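Local coordinates for cellulosome anchoring protein cohesin region (Clostridium thermocellum, PDB 4DH2) that binds a type I dockerin as the cohesin domain of a cellulosome anchoring protein, and may bind carbohydrate, at residues I70-P74 / A75-D79. Sequence-based numbering, arbitrary orientation.
Sequences IITDP and ANNFD. With SO4 (sulfate ion), chain G.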
ATOM      1  N   ILE A  70     -10.706  -9.989   2.442  1.00 24.45           N
ATOM      2  CA  ILE A  70     -11.191  -9.494   1.158  1.00 20.84           C
ATOM      3  C   ILE A  70     -10.126  -9.472   0.068  1.00 22.10           C
ATOM      4  O   ILE A  70     -10.446  -9.272  -1.117  1.00 24.16           O
ATOM      5  CB  ILE A  70     -11.838  -8.100   1.262  1.00 20.35           C
ATOM      6  CG1 ILE A  70     -10.783  -7.013   1.509  1.00 23.29           C
ATOM      7  CG2 ILE A  70     -12.898  -8.087   2.381  1.00 28.64           C
ATOM      8  CD1 ILE A  70     -11.413  -5.601   1.641  1.00 23.85           C
ATOM      9  N   ILE A  71      -8.874  -9.683   0.456  1.00 21.52           N
ATOM     10  CA  ILE A  71      -7.773  -9.752  -0.491  1.00 21.23           C
ATOM     11  C   ILE A  71      -7.865 -11.065  -1.269  1.00 31.38           C
ATOM     12  O   ILE A  71      -7.947 -12.150  -0.672  1.00 28.80           O
ATOM     13  CB  ILE A  71      -6.422  -9.706   0.249  1.00 18.78           C
ATOM     14  CG1 ILE A  71      -6.290  -8.421   1.110  1.00 19.28           C
ATOM     15  CG2 ILE A  71      -5.265  -9.857  -0.742  1.00 24.08           C
ATOM     16  CD1 ILE A  71      -6.386  -7.139   0.320  1.00 21.88           C
ATOM     17  N   THR A  72      -7.861 -10.972  -2.594  1.00 24.66           N
ATOM     18  CA  THR A  72      -7.924 -12.146  -3.463  1.00 24.99           C
ATOM     19  C   THR A  72      -6.516 -12.676  -3.659  1.00 27.31           C
ATOM     20  O   THR A  72      -5.555 -11.916  -3.586  1.00 25.55           O
ATOM     21  CB  THR A  72      -8.507 -11.785  -4.815  1.00 28.77           C
ATOM     22  OG1 THR A  72      -7.749 -10.712  -5.367  1.00 25.45           O
ATOM     23  CG2 THR A  72      -9.969 -11.360  -4.697  1.00 25.45           C
ATOM     24  N   ASP A  73      -6.398 -13.981  -3.909  1.00 26.75           N
ATOM     25  CA  ASP A  73      -5.111 -14.639  -4.136  1.00 22.14           C
ATOM     26  C   ASP A  73      -3.904 -13.910  -3.571  1.00 19.96           C
ATOM     27  O   ASP A  73      -3.006 -13.502  -4.347  1.00 23.48           O
ATOM     28  CB  ASP A  73      -4.919 -14.869  -5.650  1.00 26.61           C
ATOM     29  CG  ASP A  73      -3.822 -15.881  -5.974  1.00 33.53           C
ATOM     30  OD1 ASP A  73      -3.410 -16.656  -5.076  1.00 32.25           O
ATOM     31  OD2 ASP A  73      -3.384 -15.900  -7.154  1.00 29.37           O
ATOM     32  N   PRO A  74      -3.839 -13.789  -2.234  1.00 23.37           N
ATOM     33  CA  PRO A  74      -2.836 -12.949  -1.577  1.00 23.57           C
ATOM     34  C   PRO A  74      -1.427 -13.394  -1.836  1.00 30.70           C
ATOM     35  O   PRO A  74      -0.543 -12.557  -1.915  1.00 23.57           O
ATOM     36  CB  PRO A  74      -3.178 -13.077  -0.087  1.00 30.22           C
ATOM     37  CG  PRO A  74      -4.132 -14.215   0.012  1.00 29.08           C
ATOM     38  CD  PRO A  74      -4.847 -14.257  -1.267  1.00 24.67           C
ATOM     39  N   ALA A  75      -1.202 -14.703  -1.941  1.00 24.68           N
ATOM     40  CA  ALA A  75       0.120 -15.189  -2.290  1.00 29.04           C
ATOM     41  C   ALA A  75       0.692 -14.493  -3.500  1.00 23.00           C
ATOM     42  O   ALA A  75       1.890 -14.233  -3.555  1.00 30.63           O
ATOM     43  CB  ALA A  75       0.071 -16.730  -2.526  1.00 38.22           C
ATOM     44  N   ASN A  76      -0.148 -14.189  -4.495  1.00 23.72           N
ATOM     45  CA  ASN A  76       0.322 -13.529  -5.706  1.00 23.06           C
ATOM     46  C   ASN A  76      -0.043 -12.049  -5.795  1.00 22.36           C
ATOM     47  O   ASN A  76       0.585 -11.292  -6.555  1.00 22.71           O
ATOM     48  CB  ASN A  76      -0.280 -14.205  -6.929  1.00 23.82           C
ATOM     49  CG  ASN A  76       0.320 -15.577  -7.165  1.00 30.07           C
ATOM     50  OD1 ASN A  76       1.538 -15.721  -7.111  1.00 33.67           O
ATOM     51  ND2 ASN A  76      -0.517 -16.579  -7.349  1.00 31.84           N
ATOM     52  N   ASN A  77      -1.059 -11.652  -5.048  1.00 24.85           N
ATOM     53  CA  ASN A  77      -1.656 -10.321  -5.266  1.00 23.38           C
ATOM     54  C   ASN A  77      -1.325  -9.275  -4.202  1.00 25.47           C
ATOM     55  O   ASN A  77      -1.576  -8.082  -4.414  1.00 20.69           O
ATOM     56  CB  ASN A  77      -3.161 -10.431  -5.359  1.00 21.90           C
ATOM     57  CG  ASN A  77      -3.625 -11.150  -6.590  1.00 19.39           C
ATOM     58  OD1 ASN A  77      -2.856 -11.509  -7.491  1.00 19.73           O
ATOM     59  ND2 ASN A  77      -4.899 -11.359  -6.635  1.00 19.41           N
ATOM     60  N   PHE A  78      -0.757  -9.722  -3.087  1.00 17.65           N
ATOM     61  CA  PHE A  78      -0.624  -8.888  -1.879  1.00 21.41           C
ATOM     62  C   PHE A  78       0.808  -8.878  -1.362  1.00 27.14           C
ATOM     63  O   PHE A  78       1.424  -9.929  -1.174  1.00 23.83           O
ATOM     64  CB  PHE A  78      -1.603  -9.374  -0.799  1.00 18.07           C
ATOM     65  CG  PHE A  78      -1.542  -8.593   0.472  1.00 22.71           C
ATOM     66  CD1 PHE A  78      -2.435  -7.559   0.700  1.00 26.09           C
ATOM     67  CD2 PHE A  78      -0.613  -8.903   1.465  1.00 23.22           C
ATOM     68  CE1 PHE A  78      -2.391  -6.835   1.887  1.00 22.82           C
ATOM     69  CE2 PHE A  78      -0.562  -8.173   2.649  1.00 21.22           C
ATOM     70  CZ  PHE A  78      -1.441  -7.143   2.862  1.00 22.20           C
ATOM     71  N   ASP A  79       1.349  -7.676  -1.190  1.00 21.11           N
ATOM     72  CA  ASP A  79       2.659  -7.497  -0.595  1.00 21.91           C
ATOM     73  C   ASP A  79       2.613  -6.364   0.402  1.00 24.32           C
ATOM     74  O   ASP A  79       1.768  -5.473   0.314  1.00 20.67           O
ATOM     75  CB  ASP A  79       3.685  -7.119  -1.638  1.00 24.24           C
ATOM     76  CG  ASP A  79       4.069  -8.283  -2.522  1.00 39.51           C
ATOM     77  OD1 ASP A  79       4.917  -9.089  -2.093  1.00 39.19           O
ATOM     78  OD2 ASP A  79       3.516  -8.376  -3.640  1.00 34.39           O
TER
HETATM   79  S   SO4 G 203      -8.832 -16.530  -3.813  1.00 74.81           S
HETATM   80  O1  SO4 G 203      -9.795 -17.618  -3.668  1.00 82.54           O
HETATM   81  O2  SO4 G 203      -7.762 -16.949  -4.717  1.00 75.74           O
HETATM   82  O3  SO4 G 203      -9.543 -15.372  -4.356  1.00 59.71           O
HETATM   83  O4  SO4 G 203      -8.256 -16.209  -2.508  1.00 77.17           O
HETATM   84  O   HOH W   1      -3.389 -13.727  -8.905  1.00 21.96           O
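The amide of Asn77 reaches back to Thr72: Asn77 ND2 donates to Thr72 OG1 at 3.2 Å, and OG1 lies 6° out of the amide plane. The same nitrogen makes a weak bond to Thr72 O. At the other end of the amide, Asn77 OD1 takes a 2.7 Å bond from a water that also donates to Asp73 OD2. Asn77 OD1 accepts from the backbone N of Asp96 as well, and Thr72 OG1 is further bonded to Gly102 O, so this buried amide is fixed at both ends.

The plane of the Asn76 amide is turned 84° against that of the Asp73 carboxylate. Asn76 ND2 donates to the syn side of Asp73 OD2 at 3.0 Å, almost straight but from 31° out of the carboxylate plane. Asp73 CG is anti to the backbone N, which carries the carboxylate out to Asn76.

Ile71 CG2 comes obliquely to the Phe78 side chain, 3.7 Å from Phe78 CB, and the two side chains cross at about a right angle. Phe93 and Phe91 of strand 88-94 extend this apolar patch.

A sulfate, probably from the crystallisation liquor, lies by Asp73 N. Asp73 O accepts from both Asn76 N and Asn77 N, and Pro74 O accepts from Phe78 N at 3.1 Å. The bonds to Asp73 O and Pro74 O close a single short helical turn. Asp73 is at its N-cap position, though the carboxylate makes no capping bond. The turn leads from the loop after strand 60-67 into strand 78-83 of the cohesin beta-sandwich, outermost within this chain, where Asp79 makes a salt bridge to Lys61 of the dockerin chain.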